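Local coordinates for Orf c02003 protein (Sulfolobus solfataricus P2, PDB 2Q00) that is of unknown function but belongs to the archaeal PaREP1/PaREP8 family, whose relationship to the C-terminal helical domains of nucleotidyltransferases offers only a tentative hint of its role, at residues 35-39 with 59-65; 27-31 with 86-90; 78-83 with 113-117; 45-49 with 71-75. The contacts are given in a common frame with arbitrary orientation. Numbering follows the deposited sequence.

Interaction 1 of 4, residues 35-39 with 59-65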
loop_
_atom_site.group_PDB
_atom_site.type_symbol
_atom_site.label_atom_id
_atom_site.label_comp_id
_atom_site.label_asym_id
_atom_site.label_seq_id
_atom_site.Cartn_x
_atom_site.Cartn_y
_atom_site.Cartn_z
ATOM N N GLU A 35 -2.251 1.573 0.797
ATOM C CA GLU A 35 -3.368 1.767 1.696
ATOM C C GLU A 35 -4.637 1.138 1.113
ATOM O O GLU A 35 -5.362 0.415 1.808
ATOM C CB GLU A 35 -3.589 3.248 1.954
ATOM C CG GLU A 35 -4.760 3.501 2.891
ATOM C CD GLU A 35 -4.932 4.964 3.251
ATOM O OE1 GLU A 35 -3.918 5.617 3.597
ATOM O OE2 GLU A 35 -6.084 5.451 3.200
ATOM N N GLU A 36 -4.878 1.390 -0.176
ATOM C CA GLU A 36 -6.049 0.855 -0.862
ATOM C C GLU A 36 -6.022 -0.663 -0.927
ATOM O O GLU A 36 -7.067 -1.315 -0.850
ATOM C CB GLU A 36 -6.142 1.423 -2.278
ATOM C CG GLU A 36 -6.291 2.931 -2.320
ATOM C CD GLU A 36 -7.554 3.397 -1.633
ATOM O OE1 GLU A 36 -8.640 2.918 -2.021
ATOM O OE2 GLU A 36 -7.459 4.238 -0.711
ATOM N N ALA A 37 -4.832 -1.227 -1.075
ATOM C CA ALA A 37 -4.697 -2.676 -1.145
ATOM C C ALA A 37 -5.162 -3.290 0.165
ATOM O O ALA A 37 -5.839 -4.320 0.177
ATOM C CB ALA A 37 -3.253 -3.054 -1.416
ATOM N N ILE A 38 -4.792 -2.649 1.270
ATOM C CA ILE A 38 -5.179 -3.119 2.597
ATOM C C ILE A 38 -6.699 -3.021 2.795
ATOM O O ILE A 38 -7.337 -3.977 3.256
ATOM C CB ILE A 38 -4.493 -2.291 3.705
ATOM C CG1 ILE A 38 -2.965 -2.452 3.624
ATOM C CG2 ILE A 38 -5.029 -2.725 5.056
ATOM C CD1 ILE A 38 -2.455 -3.876 3.905
ATOM N N LYS A 39 -7.271 -1.864 2.457
ATOM C CA LYS A 39 -8.711 -1.687 2.591
ATOM C C LYS A 39 -9.423 -2.784 1.799
ATOM O O LYS A 39 -10.313 -3.461 2.312
ATOM C CB LYS A 39 -9.144 -0.314 2.075
ATOM C CG LYS A 39 -8.630 0.852 2.895
ATOM C CD LYS A 39 -9.106 2.184 2.349
ATOM C CE LYS A 39 -8.496 3.342 3.119
ATOM N NZ LYS A 39 -8.888 4.640 2.507
ATOM N N ARG A 59 -9.728 8.688 4.227
ATOM C CA ARG A 59 -8.593 7.802 4.497
ATOM C C ARG A 59 -8.608 7.331 5.960
ATOM O O ARG A 59 -9.232 7.972 6.818
ATOM C CB ARG A 59 -7.276 8.529 4.181
ATOM C CG ARG A 59 -7.182 9.028 2.741
ATOM C CD ARG A 59 -5.900 9.812 2.481
ATOM N NE ARG A 59 -4.698 8.986 2.589
ATOM C CZ ARG A 59 -3.471 9.405 2.282
ATOM N NH1 ARG A 59 -3.279 10.644 1.846
ATOM N NH2 ARG A 59 -2.433 8.590 2.411
ATOM N N TRP A 60 -7.927 6.216 6.239
ATOM C CA TRP A 60 -7.878 5.647 7.594
ATOM C C TRP A 60 -6.674 6.075 8.435
ATOM O O TRP A 60 -5.717 6.674 7.933
ATOM C CB TRP A 60 -7.857 4.124 7.538
ATOM C CG TRP A 60 -8.972 3.484 6.802
ATOM C CD1 TRP A 60 -9.971 4.101 6.103
ATOM C CD2 TRP A 60 -9.188 2.073 6.652
ATOM N NE1 TRP A 60 -10.793 3.161 5.528
ATOM C CE2 TRP A 60 -10.335 1.908 5.849
ATOM C CE3 TRP A 60 -8.523 0.931 7.118
ATOM C CZ2 TRP A 60 -10.831 0.641 5.499
ATOM C CZ3 TRP A 60 -9.016 -0.327 6.771
ATOM C CH2 TRP A 60 -10.154 -0.459 5.972
ATOM N N LYS A 61 -6.738 5.741 9.724
ATOM C CA LYS A 61 -5.663 6.034 10.668
ATOM C C LYS A 61 -4.574 5.000 10.424
ATOM O O LYS A 61 -4.850 3.807 10.308
ATOM C CB LYS A 61 -6.150 5.905 12.118
ATOM C CG LYS A 61 -7.212 6.905 12.543
ATOM C CD LYS A 61 -7.648 6.674 13.993
ATOM C CE LYS A 61 -6.497 6.873 14.978
ATOM N NZ LYS A 61 -6.922 6.620 16.390
ATOM N N SER A 62 -3.336 5.463 10.348
ATOM C CA SER A 62 -2.204 4.578 10.117
ATOM C C SER A 62 -2.223 3.326 11.012
ATOM O O SER A 62 -1.843 2.233 10.573
ATOM C CB SER A 62 -0.910 5.362 10.333
ATOM O OG SER A 62 -0.954 6.604 9.641
ATOM N N GLU A 63 -2.676 3.486 12.257
ATOM C CA GLU A 63 -2.734 2.368 13.200
ATOM C C GLU A 63 -3.713 1.286 12.755
ATOM O O GLU A 63 -3.503 0.099 13.027
ATOM C CB GLU A 63 -3.104 2.862 14.604
ATOM C CG GLU A 63 -2.051 3.765 15.251
ATOM C CD GLU A 63 -2.199 5.222 14.860
ATOM O OE1 GLU A 63 -2.970 5.523 13.920
ATOM O OE2 GLU A 63 -1.534 6.065 15.496
ATOM N N ASN A 64 -4.783 1.698 12.082
ATOM C CA ASN A 64 -5.764 0.744 11.572
ATOM C C ASN A 64 -5.098 -0.105 10.500
ATOM O O ASN A 64 -5.250 -1.331 10.486
ATOM C CB ASN A 64 -6.961 1.462 10.959
ATOM C CG ASN A 64 -7.964 1.903 11.990
ATOM O OD1 ASN A 64 -8.557 1.079 12.686
ATOM N ND2 ASN A 64 -8.167 3.216 12.095
ATOM N N LEU A 65 -4.362 0.555 9.602
ATOM C CA LEU A 65 -3.660 -0.139 8.521
ATOM C C LEU A 65 -2.665 -1.114 9.121
ATOM O O LEU A 65 -2.594 -2.272 8.713
ATOM C CB LEU A 65 -2.911 0.849 7.618
ATOM C CG LEU A 65 -3.692 1.796 6.698
ATOM C CD1 LEU A 65 -4.793 1.020 5.976
ATOM C CD2 LEU A 65 -4.278 2.934 7.512
#

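Interaction 2 of 4, residues 27-31 with 86-90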
loop_
_atom_site.group_PDB
_atom_site.type_symbol
_atom_site.label_atom_id
_atom_site.label_comp_id
_atom_site.label_asym_id
_atom_site.label_seq_id
_atom_site.Cartn_x
_atom_site.Cartn_y
_atom_site.Cartn_z
ATOM N N CYS A 27 6.568 8.057 -4.399
ATOM C CA CYS A 27 6.517 7.430 -3.072
ATOM C C CYS A 27 5.130 7.535 -2.453
ATOM O O CYS A 27 4.574 6.551 -1.960
ATOM C CB CYS A 27 7.530 8.085 -2.118
ATOM S SG CYS A 27 9.259 7.746 -2.511
ATOM N N GLU A 28 4.571 8.738 -2.473
ATOM C CA GLU A 28 3.256 8.958 -1.898
ATOM C C GLU A 28 2.166 8.163 -2.619
ATOM O O GLU A 28 1.239 7.659 -1.982
ATOM C CB GLU A 28 2.924 10.454 -1.896
ATOM C CG GLU A 28 1.668 10.802 -1.090
ATOM C CD GLU A 28 1.518 9.968 0.192
ATOM O OE1 GLU A 28 2.487 9.865 0.979
ATOM O OE2 GLU A 28 0.420 9.411 0.409
ATOM N N LYS A 29 2.278 8.037 -3.941
ATOM C CA LYS A 29 1.279 7.293 -4.700
ATOM C C LYS A 29 1.420 5.810 -4.440
ATOM O O LYS A 29 0.416 5.084 -4.376
ATOM C CB LYS A 29 1.394 7.581 -6.197
ATOM C CG LYS A 29 0.449 8.675 -6.684
ATOM C CD LYS A 29 0.930 10.068 -6.353
ATOM C CE LYS A 29 -0.233 10.988 -5.983
ATOM N NZ LYS A 29 -1.439 10.802 -6.839
ATOM N N TYR A 30 2.664 5.358 -4.290
ATOM C CA TYR A 30 2.920 3.954 -3.999
ATOM C C TYR A 30 2.325 3.642 -2.639
ATOM O O TYR A 30 1.765 2.570 -2.430
ATOM C CB TYR A 30 4.418 3.661 -3.970
ATOM C CG TYR A 30 5.060 3.507 -5.333
ATOM C CD1 TYR A 30 4.650 2.498 -6.201
ATOM C CD2 TYR A 30 6.092 4.362 -5.745
ATOM C CE1 TYR A 30 5.244 2.338 -7.448
ATOM C CE2 TYR A 30 6.703 4.211 -6.992
ATOM C CZ TYR A 30 6.272 3.189 -7.845
ATOM O OH TYR A 30 6.857 3.000 -9.080
ATOM N N TYR A 31 2.457 4.579 -1.705
ATOM C CA TYR A 31 1.910 4.359 -0.376
ATOM C C TYR A 31 0.382 4.314 -0.450
ATOM O O TYR A 31 -0.248 3.439 0.130
ATOM C CB TYR A 31 2.355 5.460 0.584
ATOM C CG TYR A 31 1.788 5.283 1.975
ATOM C CD1 TYR A 31 2.129 4.170 2.752
ATOM C CD2 TYR A 31 0.895 6.215 2.511
ATOM C CE1 TYR A 31 1.597 3.992 4.019
ATOM C CE2 TYR A 31 0.358 6.045 3.778
ATOM C CZ TYR A 31 0.712 4.927 4.526
ATOM O OH TYR A 31 0.159 4.723 5.759
ATOM N N ALA A 86 5.719 -0.028 2.558
ATOM C CA ALA A 86 4.816 1.038 2.169
ATOM C C ALA A 86 5.008 2.193 3.158
ATOM O O ALA A 86 5.126 3.361 2.761
ATOM C CB ALA A 86 3.343 0.530 2.191
ATOM N N TRP A 87 5.054 1.858 4.446
ATOM C CA TRP A 87 5.222 2.864 5.491
ATOM C C TRP A 87 6.532 3.615 5.287
ATOM O O TRP A 87 6.566 4.842 5.377
ATOM C CB TRP A 87 5.184 2.188 6.876
ATOM C CG TRP A 87 5.202 3.146 8.044
ATOM C CD1 TRP A 87 6.200 3.292 8.977
ATOM C CD2 TRP A 87 4.207 4.125 8.374
ATOM N NE1 TRP A 87 5.886 4.306 9.856
ATOM C CE2 TRP A 87 4.670 4.834 9.510
ATOM C CE3 TRP A 87 2.971 4.477 7.820
ATOM C CZ2 TRP A 87 3.939 5.874 10.096
ATOM C CZ3 TRP A 87 2.247 5.511 8.402
ATOM C CH2 TRP A 87 2.734 6.199 9.527
ATOM N N THR A 88 7.601 2.876 4.988
ATOM C CA THR A 88 8.923 3.480 4.767
ATOM C C THR A 88 8.865 4.474 3.625
ATOM O O THR A 88 9.441 5.567 3.692
ATOM C CB THR A 88 9.987 2.449 4.384
ATOM O OG1 THR A 88 10.080 1.442 5.398
ATOM C CG2 THR A 88 11.332 3.141 4.208
ATOM N N LEU A 89 8.187 4.074 2.557
ATOM C CA LEU A 89 8.034 4.945 1.410
ATOM C C LEU A 89 7.321 6.208 1.881
ATOM O O LEU A 89 7.701 7.319 1.513
ATOM C CB LEU A 89 7.206 4.245 0.314
ATOM C CG LEU A 89 7.980 3.273 -0.577
ATOM C CD1 LEU A 89 7.062 2.467 -1.457
ATOM C CD2 LEU A 89 8.947 4.088 -1.413
ATOM N N HIS A 90 6.296 6.023 2.707
ATOM C CA HIS A 90 5.509 7.136 3.215
ATOM C C HIS A 90 6.327 8.128 4.041
ATOM O O HIS A 90 6.393 9.318 3.714
ATOM C CB HIS A 90 4.350 6.608 4.065
ATOM C CG HIS A 90 3.382 7.666 4.492
ATOM N ND1 HIS A 90 2.636 7.571 5.648
ATOM C CD2 HIS A 90 3.024 8.835 3.906
ATOM C CE1 HIS A 90 1.860 8.636 5.759
ATOM N NE2 HIS A 90 2.077 9.418 4.714
#

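Interaction 3 of 4, residues 78-83 with 113-117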
loop_
_atom_site.group_PDB
_atom_site.type_symbol
_atom_site.label_atom_id
_atom_site.label_comp_id
_atom_site.label_asym_id
_atom_site.label_seq_id
_atom_site.Cartn_x
_atom_site.Cartn_y
_atom_site.Cartn_z
ATOM N N GLU A 78 3.146 -12.729 4.327
ATOM C CA GLU A 78 3.912 -11.579 3.847
ATOM C C GLU A 78 3.334 -10.171 3.959
ATOM O O GLU A 78 4.095 -9.212 4.064
ATOM C CB GLU A 78 4.283 -11.756 2.380
ATOM C CG GLU A 78 5.024 -13.013 2.024
ATOM C CD GLU A 78 5.587 -12.932 0.616
ATOM O OE1 GLU A 78 6.456 -12.058 0.372
ATOM O OE2 GLU A 78 5.158 -13.725 -0.251
ATOM N N ILE A 79 2.017 -10.007 3.949
ATOM C CA ILE A 79 1.515 -8.635 3.944
ATOM C C ILE A 79 1.943 -7.730 5.087
ATOM O O ILE A 79 2.146 -6.531 4.877
ATOM C CB ILE A 79 -0.039 -8.553 3.737
ATOM C CG1 ILE A 79 -0.773 -8.666 5.057
ATOM C CG2 ILE A 79 -0.504 -9.656 2.763
ATOM C CD1 ILE A 79 -0.835 -10.076 5.575
ATOM N N PRO A 80 2.103 -8.266 6.303
ATOM C CA PRO A 80 2.526 -7.320 7.341
ATOM C C PRO A 80 3.890 -6.705 7.013
ATOM O O PRO A 80 4.140 -5.538 7.305
ATOM C CB PRO A 80 2.549 -8.172 8.611
ATOM C CG PRO A 80 2.833 -9.569 8.087
ATOM C CD PRO A 80 1.977 -9.633 6.840
ATOM N N ILE A 81 4.773 -7.472 6.385
ATOM C CA ILE A 81 6.075 -6.921 6.040
ATOM C C ILE A 81 6.065 -6.114 4.740
ATOM O O ILE A 81 6.896 -5.225 4.561
ATOM C CB ILE A 81 7.157 -8.016 6.016
ATOM C CG1 ILE A 81 6.583 -9.319 5.483
ATOM C CG2 ILE A 81 7.671 -8.254 7.433
ATOM C CD1 ILE A 81 7.595 -10.451 5.411
ATOM N N LEU A 82 5.127 -6.401 3.840
ATOM C CA LEU A 82 5.023 -5.622 2.608
ATOM C C LEU A 82 4.523 -4.254 3.054
ATOM O O LEU A 82 4.945 -3.207 2.543
ATOM C CB LEU A 82 4.024 -6.257 1.642
ATOM C CG LEU A 82 4.527 -7.366 0.712
ATOM C CD1 LEU A 82 5.516 -8.241 1.439
ATOM C CD2 LEU A 82 3.350 -8.193 0.215
ATOM N N TRP A 83 3.632 -4.263 4.034
ATOM C CA TRP A 83 3.105 -3.014 4.555
ATOM C C TRP A 83 4.207 -2.099 5.118
ATOM O O TRP A 83 4.166 -0.879 4.919
ATOM C CB TRP A 83 2.053 -3.279 5.640
ATOM C CG TRP A 83 1.577 -2.005 6.249
ATOM C CD1 TRP A 83 1.832 -1.550 7.511
ATOM C CD2 TRP A 83 0.853 -0.957 5.581
ATOM N NE1 TRP A 83 1.317 -0.281 7.667
ATOM C CE2 TRP A 83 0.711 0.105 6.500
ATOM C CE3 TRP A 83 0.313 -0.814 4.295
ATOM C CZ2 TRP A 83 0.049 1.296 6.173
ATOM C CZ3 TRP A 83 -0.344 0.369 3.968
ATOM C CH2 TRP A 83 -0.469 1.408 4.907
ATOM N N LYS A 113 3.510 -6.303 -5.032
ATOM C CA LYS A 113 3.109 -7.623 -4.558
ATOM C C LYS A 113 1.872 -7.509 -3.676
ATOM O O LYS A 113 0.999 -8.371 -3.671
ATOM C CB LYS A 113 4.269 -8.253 -3.769
ATOM C CG LYS A 113 4.187 -9.766 -3.597
ATOM C CD LYS A 113 5.538 -10.343 -3.142
ATOM C CE LYS A 113 5.508 -11.863 -2.979
ATOM N NZ LYS A 113 6.805 -12.368 -2.437
ATOM N N LEU A 114 1.810 -6.428 -2.925
ATOM C CA LEU A 114 0.689 -6.211 -2.039
ATOM C C LEU A 114 -0.542 -5.901 -2.873
ATOM O O LEU A 114 -1.620 -6.443 -2.645
ATOM C CB LEU A 114 1.010 -5.044 -1.108
ATOM C CG LEU A 114 -0.040 -4.650 -0.085
ATOM C CD1 LEU A 114 -0.520 -5.873 0.684
ATOM C CD2 LEU A 114 0.561 -3.604 0.838
ATOM N N VAL A 115 -0.364 -5.033 -3.855
ATOM C CA VAL A 115 -1.462 -4.632 -4.711
ATOM C C VAL A 115 -2.100 -5.839 -5.384
ATOM O O VAL A 115 -3.320 -6.005 -5.333
ATOM C CB VAL A 115 -0.986 -3.625 -5.780
ATOM C CG1 VAL A 115 -2.095 -3.335 -6.768
ATOM C CG2 VAL A 115 -0.543 -2.334 -5.102
ATOM N N ILE A 116 -1.274 -6.691 -5.986
ATOM C CA ILE A 116 -1.788 -7.866 -6.676
ATOM C C ILE A 116 -2.455 -8.849 -5.726
ATOM O O ILE A 116 -3.436 -9.484 -6.088
ATOM C CB ILE A 116 -0.681 -8.583 -7.466
ATOM C CG1 ILE A 116 0.373 -9.125 -6.506
ATOM C CG2 ILE A 116 -0.053 -7.610 -8.474
ATOM C CD1 ILE A 116 1.411 -10.022 -7.168
ATOM N N PHE A 117 -1.940 -8.978 -4.511
ATOM C CA PHE A 117 -2.567 -9.881 -3.565
ATOM C C PHE A 117 -4.011 -9.434 -3.392
ATOM O O PHE A 117 -4.927 -10.253 -3.414
ATOM C CB PHE A 117 -1.855 -9.855 -2.205
ATOM C CG PHE A 117 -0.615 -10.712 -2.143
ATOM C CD1 PHE A 117 -0.603 -11.991 -2.703
ATOM C CD2 PHE A 117 0.529 -10.258 -1.481
ATOM C CE1 PHE A 117 0.531 -12.807 -2.603
ATOM C CE2 PHE A 117 1.662 -11.062 -1.374
ATOM C CZ PHE A 117 1.669 -12.339 -1.933
#

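Interaction 4 of 4, residues 45-49 with 71-75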
loop_
_atom_site.group_PDB
_atom_site.type_symbol
_atom_site.label_atom_id
_atom_site.label_comp_id
_atom_site.label_asym_id
_atom_site.label_seq_id
_atom_site.Cartn_x
_atom_site.Cartn_y
_atom_site.Cartn_z
ATOM N N ASN A 45 -11.614 -10.108 3.064
ATOM C CA ASN A 45 -11.492 -11.064 4.157
ATOM C C ASN A 45 -12.554 -10.770 5.202
ATOM O O ASN A 45 -12.719 -11.519 6.163
ATOM C CB ASN A 45 -10.109 -10.992 4.803
ATOM C CG ASN A 45 -9.070 -11.770 4.033
ATOM O OD1 ASN A 45 -8.671 -11.383 2.934
ATOM N ND2 ASN A 45 -8.631 -12.886 4.605
ATOM N N ASN A 46 -13.258 -9.664 5.007
ATOM C CA ASN A 46 -14.320 -9.255 5.910
ATOM C C ASN A 46 -13.882 -9.183 7.379
ATOM O O ASN A 46 -14.215 -10.053 8.192
ATOM C CB ASN A 46 -15.505 -10.212 5.763
ATOM C CG ASN A 46 -16.792 -9.630 6.302
ATOM O OD1 ASN A 46 -16.898 -9.312 7.488
ATOM N ND2 ASN A 46 -17.782 -9.479 5.427
ATOM N N LEU A 47 -13.139 -8.133 7.715
ATOM C CA LEU A 47 -12.663 -7.935 9.079
ATOM C C LEU A 47 -13.417 -6.805 9.776
ATOM O O LEU A 47 -12.921 -5.679 9.877
ATOM C CB LEU A 47 -11.166 -7.624 9.073
ATOM C CG LEU A 47 -10.192 -8.803 9.097
ATOM C CD1 LEU A 47 -10.593 -9.872 8.094
ATOM C CD2 LEU A 47 -8.797 -8.275 8.808
ATOM N N LYS A 48 -14.617 -7.120 10.257
ATOM C CA LYS A 48 -15.468 -6.156 10.954
ATOM C C LYS A 48 -14.694 -5.421 12.046
ATOM O O LYS A 48 -14.886 -4.224 12.261
ATOM C CB LYS A 48 -16.673 -6.874 11.560
ATOM N N GLU A 49 -13.816 -6.154 12.723
ATOM C CA GLU A 49 -13.001 -5.621 13.808
ATOM C C GLU A 49 -12.428 -4.240 13.521
ATOM O O GLU A 49 -12.661 -3.289 14.271
ATOM C CB GLU A 49 -11.853 -6.588 14.113
ATOM C CG GLU A 49 -12.294 -8.033 14.267
ATOM C CD GLU A 49 -11.772 -8.924 13.152
ATOM O OE1 GLU A 49 -10.538 -9.084 13.046
ATOM O OE2 GLU A 49 -12.594 -9.466 12.384
ATOM N N LEU A 71 -3.400 -8.396 11.419
ATOM C CA LEU A 71 -4.572 -9.264 11.332
ATOM C C LEU A 71 -4.623 -10.101 10.056
ATOM O O LEU A 71 -5.149 -11.208 10.068
ATOM C CB LEU A 71 -5.853 -8.435 11.435
ATOM C CG LEU A 71 -6.404 -8.085 12.823
ATOM C CD1 LEU A 71 -5.328 -7.432 13.691
ATOM C CD2 LEU A 71 -7.605 -7.164 12.653
ATOM N N LEU A 72 -4.073 -9.583 8.961
ATOM C CA LEU A 72 -4.092 -10.311 7.692
ATOM C C LEU A 72 -2.982 -11.354 7.520
ATOM O O LEU A 72 -2.921 -12.044 6.493
ATOM C CB LEU A 72 -4.046 -9.319 6.526
ATOM C CG LEU A 72 -5.288 -8.457 6.312
ATOM C CD1 LEU A 72 -4.997 -7.352 5.310
ATOM C CD2 LEU A 72 -6.439 -9.340 5.834
ATOM N N ARG A 73 -2.109 -11.465 8.519
ATOM C CA ARG A 73 -1.006 -12.428 8.471
ATOM C C ARG A 73 -1.518 -13.864 8.313
ATOM O O ARG A 73 -0.802 -14.740 7.816
ATOM C CB ARG A 73 -0.157 -12.310 9.731
ATOM N N SER A 74 -2.759 -14.095 8.735
ATOM C CA SER A 74 -3.375 -15.416 8.641
ATOM C C SER A 74 -3.694 -15.772 7.185
ATOM O O SER A 74 -3.549 -16.926 6.769
ATOM C CB SER A 74 -4.649 -15.450 9.487
ATOM O OG SER A 74 -4.370 -15.093 10.833
ATOM N N ASN A 75 -4.127 -14.775 6.418
ATOM C CA ASN A 75 -4.448 -14.969 5.007
ATOM C C ASN A 75 -3.154 -15.112 4.200
ATOM O O ASN A 75 -3.046 -15.976 3.324
ATOM C CB ASN A 75 -5.265 -13.779 4.490
ATOM C CG ASN A 75 -5.503 -13.832 2.983
ATOM O OD1 ASN A 75 -4.576 -13.662 2.184
ATOM N ND2 ASN A 75 -6.752 -14.070 2.591
#

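Interaction 1 of 4, residues 35-39 with 59-65
An extended lysine lies across a tryptophan here. All four chi angles of Lys39 are close to their m, t, t, t values, so its aliphatic chain runs extended, leaning back toward the preceding turn, and sets CE over the face of the indole, 3.4 Å from the centroid of the Trp60 five-membered ring. The same reach carries NZ of Lys39 to 3.0 Å from OE2 of Glu35, one turn earlier, while NZ of Lys39 and OE2 of Glu36 are 3.5 Å apart. Glu35, t at chi1 and chi2, stretches toward 59-65, where its OE1 forms a 3.5 Å salt bridge with NH2 of Arg59. Long side chains suit Glu35 and Arg59, whose charges meet across the gap. Beneath this network, CG2 of Ile38 is 3.9 Å from CD1 of Leu65. Lys61 stands at the N-cap position of helix 62-71, and Leu65 brings that helix against helix 23-45; Trp83 of helix 79-95 touches both Ile38 and Leu65, and Ile50 of helix 48-52 touches Trp60.

Interaction 2 of 4, residues 27-31 with 86-90
Tyr31 is the main projection of 27-31, and the hollow that receives it is walled by Ala86, Trp87 and His90. With chi1 at t, its ring reaches across to lie on the imidazole of His90 as an offset stack, centroids 3.9 Å apart and planes only 7° from parallel; CB of His90 also sits over the phenol face, 3.5 Å from the Tyr31 ring centroid. The small methyl of Ala86 leaves room for this flat ring, CB of Ala86 lying 3.9 Å from CD1 of Tyr31, and the Tyr31 hydroxyl meets the edge of the Trp87 indole. Helices 23-45 and 79-95 run roughly antiparallel in this all-helical fold, their local axes 8.3 Å apart at an angle of 147°, a close approach that alanine and cysteine help to permit. In return Leu89 projects toward 27-31 and fits between Cys27 and Tyr30: its CD2 is 3.8 Å from SG of Cys27 and its CD1 is 3.8 Å from CB of Tyr30. The Tyr30 ring then leads away to helix 6-19, where its hydroxyl hydrogen-bonds Glu15. Leu107 and Val111 of helix 101-122 also pack on Leu89.

Interaction 3 of 4, residues 78-83 with 113-117
Leu82 pushes its CD2 methyl against the edge of the Phe117 ring, 3.7 Å from CE2 of Phe117, and the same methyl lies 4.1 Å from CB of Leu114. Leucine suits this central place because one methyl at the end of its chain reaches into the gap between Leu114 and Phe117, one turn apart on the facing helix. Ile79, a turn before Leu82, brings its CB to 4.1 Å from CD1 of Leu114, and the indole edge of Trp83 approaches the other methyl, CE3 of Trp83 being 4.4 Å from CD2 of Leu114. Helices 79-95 and 101-122, consecutive in the chain, cross at 133° with local axes 10.3 Å apart, forming an inclined helical hairpin whose spacing is filled by these large apolar side chains. Toward solvent the contact turns ionic: the almost fully extended Lys113 places NZ 2.8 Å from OE1 of Glu78 in a hydrogen-bonded salt bridge, with a weak second bond from NZ of Lys113 to OE2 of Glu78 at 3.1 Å. On its inner side, Leu114 packs on Ala34 and Ala37 of helix 23-45.

Interaction 4 of 4, residues 45-49 with 71-75
Two chain bends meet here, instead of two regular helices, and one of them turns through a residue with positive phi. Asn46, at phi 53°, is the C-prime residue of the Schellman motif that ends helix 23-45; asparagine tolerates this backbone conformation better than most residues with a side chain. The reversal is followed at once by Leu47, at the N-cap position of helix 48-52, whose side chain points toward 71-75. Its CD2 lies 3.9 Å from CB of Leu71, and CD2 of Leu47 is likewise 3.9 Å from CD2 of Leu72, giving the contact a small apolar centre. Leucine suits the spot because one terminal methyl of its branched side chain, CD2, can rest on both Leu71 and Leu72. Polar residues surround it, as befits a surface contact: OE1 of Glu49 comes within 3.5 Å of CD2 of Leu71, and the amide ends of Asn45 and Asn75 lie close together. The contact thus brings the link between helices 23-45 and 48-52 against the end of helix 62-71 and the loop leading to helix 79-95; inward, Leu47 rests on Val42 and Leu72 on Leu41, both of helix 23-45.

Overall arrangement
Helix 23-45 contributes directly to interactions 1 and 2, whose centres lie about 12 Å apart, and helix 79-95 to interactions 2 and 3, with centres about 13 Å apart. Trp83 joins these three contacts: it packs on Leu65 and Ile38 of interaction 1 and on Tyr31 of interaction 2. Interaction 4 is more peripheral, its centre about 22 Å from that of interaction 2 on the opposite side of the chain's centre, yet it touches interaction 3 through Ile79 and Leu72. Along the sequence, interactions 1 and 4 cross each other, and both nest within the loop closed by interaction 2; interaction 3 crosses interaction 2 and brings in helix 101-122. These interleaved closures tie the five helices from 23-45 to 101-122 together.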